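Local coordinates for cysteine synthase (Fusobacterium nucleatum subsp. nucleatum strain ATCC 25586, PDB 5XEM), which uses pyridoxal 5'-phosphate in beta-replacement chemistry, releases hydrogen sulfide from L-cysteine, and probably makes L-cysteine from O-acetyl-L-serine and sulfide, at residues 20-25 with 273-278. Sequence-based numbering, arbitrary orientation. Where two conformers were deposited one is given.
Sequences VKINNI and ATFKAA
Phe-275 lays the far end of its ring against the side chain of Ile-22, and Ile-25 touches the same ring further round. The closest pair is Ile-22 CG1 and Phe-275 CE1, 3.7 Å apart. Ile-22 CD1 lies 3.9 Å from Phe-275 CE1, and Ile-22 CG2 comes within 4.1 Å of Phe-275 CZ. Both branches of Ile-22 therefore share the end of the ring. Ile-25 reaches it chiefly with its terminal methyl, CD1 standing 4.1 Å from Phe-275 CE2. Both isoleucines meet the ring obliquely.

The backbones stay well apart: the nearest CA atoms, those of Ile-22 and Phe-275, are separated by 10.5 Å. Phe-275 spans much of this gap because its ring carbon CG is trans to the backbone N (chi1 -170°), which sends the ring out from helix 269-284. The Ile-25 chain is extended about CB-CG1 (chi2 173°), which carries CD1 forward to the ring.

The contact joins segment 20-25, which begins in strand 19-21, outermost in this chain's mixed sheet, to a helix packed on that sheet of this pyridoxal-phosphate enzyme fold. Ile-32 of the neighbouring strand 31-36 and Met-255 of helix 249-263 also touch Phe-275. Glu-263 accepts hydrogen bonds from the backbone N of Asn-23, Asn-24 and Ile-25. On the dimer side, Lys-21 makes backbone hydrogen bonds to the second subunit, and Asn-23 ND2 bonds to Asn-8 O of that subunit.

The ring is about 12 Å from the bound pyridoxal phosphate, so it does not touch the cofactor. Between these two segments the contact is wholly apolar, made by three hydrocarbon side chains. It implies cohesion by dispersion and the exclusion of water, with little directional constraint.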
loop_
_atom_site.group_PDB
_atom_site.type_symbol
_atom_site.label_atom_id
_atom_site.label_comp_id
_atom_site.label_asym_id
_atom_site.label_seq_id
_atom_site.Cartn_x
_atom_site.Cartn_y
_atom_site.Cartn_z
ATOM N N VAL A 20 12.562 -3.929 8.138
ATOM C CA VAL A 20 13.486 -2.957 7.562
ATOM C C VAL A 20 14.357 -2.356 8.651
ATOM O O VAL A 20 13.854 -1.974 9.705
ATOM C CB VAL A 20 12.704 -1.827 6.877
ATOM C CG1 VAL A 20 13.649 -0.828 6.204
ATOM C CG2 VAL A 20 11.734 -2.413 5.864
ATOM N N LYS A 21 15.650 -2.248 8.386
ATOM C CA LYS A 21 16.559 -1.619 9.353
ATOM C C LYS A 21 16.480 -0.114 9.247
ATOM O O LYS A 21 16.358 0.412 8.147
ATOM C CB LYS A 21 18.011 -2.057 9.129
ATOM C CG LYS A 21 18.955 -1.420 10.147
ATOM C CD LYS A 21 20.062 -2.362 10.589
ATOM C CE LYS A 21 20.997 -1.664 11.589
ATOM N NZ LYS A 21 22.368 -1.502 11.022
ATOM N N ILE A 22 16.579 0.569 10.382
ATOM C CA ILE A 22 16.568 2.025 10.437
ATOM C C ILE A 22 18.014 2.511 10.301
ATOM O O ILE A 22 18.869 2.128 11.105
ATOM C CB ILE A 22 15.914 2.527 11.741
ATOM C CG1 ILE A 22 14.434 2.130 11.770
ATOM C CG2 ILE A 22 16.027 4.042 11.907
ATOM C CD1 ILE A 22 13.564 2.886 10.778
ATOM N N ASN A 23 18.273 3.324 9.285
ATOM C CA ASN A 23 19.651 3.688 8.897
ATOM C C ASN A 23 20.014 5.139 9.068
ATOM O O ASN A 23 21.179 5.457 9.235
ATOM C CB ASN A 23 19.912 3.378 7.433
ATOM C CG ASN A 23 19.597 1.969 7.079
ATOM O OD1 ASN A 23 20.223 1.044 7.583
ATOM N ND2 ASN A 23 18.606 1.787 6.189
ATOM N N ASN A 24 19.033 6.023 8.965
ATOM C CA ASN A 24 19.320 7.429 8.890
ATOM C C ASN A 24 19.018 8.117 10.201
ATOM O O ASN A 24 19.799 8.968 10.635
ATOM C CB ASN A 24 18.596 8.044 7.701
ATOM C CG ASN A 24 19.035 7.429 6.381
ATOM O OD1 ASN A 24 18.237 7.256 5.446
ATOM N ND2 ASN A 24 20.323 7.098 6.293
ATOM N N ILE A 25 17.952 7.701 10.883
ATOM C CA ILE A 25 17.576 8.277 12.157
ATOM C C ILE A 25 18.490 7.729 13.244
ATOM O O ILE A 25 18.764 6.529 13.272
ATOM C CB ILE A 25 16.115 7.923 12.506
ATOM C CG1 ILE A 25 15.158 8.538 11.489
ATOM C CG2 ILE A 25 15.741 8.403 13.895
ATOM C CD1 ILE A 25 13.731 8.080 11.680
ATOM N N ALA A 273 3.953 6.679 16.924
ATOM C CA ALA A 273 3.862 6.525 18.393
ATOM C C ALA A 273 4.744 5.404 18.915
ATOM O O ALA A 273 5.522 5.600 19.876
ATOM C CB ALA A 273 2.410 6.318 18.790
ATOM N N THR A 274 4.641 4.229 18.278
ATOM C CA THR A 274 5.374 3.036 18.682
ATOM C C THR A 274 6.874 3.192 18.454
ATOM O O THR A 274 7.702 2.835 19.319
ATOM C CB THR A 274 4.826 1.789 17.951
ATOM O OG1 THR A 274 3.422 1.714 18.184
ATOM C CG2 THR A 274 5.508 0.512 18.421
ATOM N N PHE A 275 7.217 3.802 17.323
ATOM C CA PHE A 275 8.594 4.051 16.992
ATOM C C PHE A 275 9.189 5.084 17.953
ATOM O O PHE A 275 10.312 4.940 18.389
ATOM C CB PHE A 275 8.761 4.533 15.545
ATOM C CG PHE A 275 10.181 4.571 15.110
ATOM C CD1 PHE A 275 10.826 3.406 14.741
ATOM C CD2 PHE A 275 10.892 5.760 15.117
ATOM C CE1 PHE A 275 12.146 3.436 14.362
ATOM C CE2 PHE A 275 12.227 5.796 14.745
ATOM C CZ PHE A 275 12.850 4.628 14.365
ATOM N N LYS A 276 8.428 6.103 18.306
ATOM C CA LYS A 276 8.920 7.120 19.244
ATOM C C LYS A 276 9.180 6.489 20.617
ATOM O O LYS A 276 10.213 6.744 21.249
ATOM C CB LYS A 276 7.922 8.277 19.324
ATOM C CG LYS A 276 8.133 9.226 20.486
ATOM C CD LYS A 276 9.459 9.957 20.439
ATOM C CE LYS A 276 9.509 10.960 21.591
ATOM N NZ LYS A 276 10.919 11.205 21.999
ATOM N N ALA A 277 8.261 5.640 21.057
ATOM C CA ALA A 277 8.418 4.926 22.321
ATOM C C ALA A 277 9.650 4.028 22.256
ATOM O O ALA A 277 10.385 3.879 23.254
ATOM C CB ALA A 277 7.181 4.102 22.626
ATOM N N ALA A 278 9.895 3.425 21.094
ATOM C CA ALA A 278 11.075 2.576 20.909
ATOM C C ALA A 278 12.359 3.362 20.947
ATOM O O ALA A 278 13.369 2.863 21.462
ATOM C CB ALA A 278 11.006 1.790 19.606
#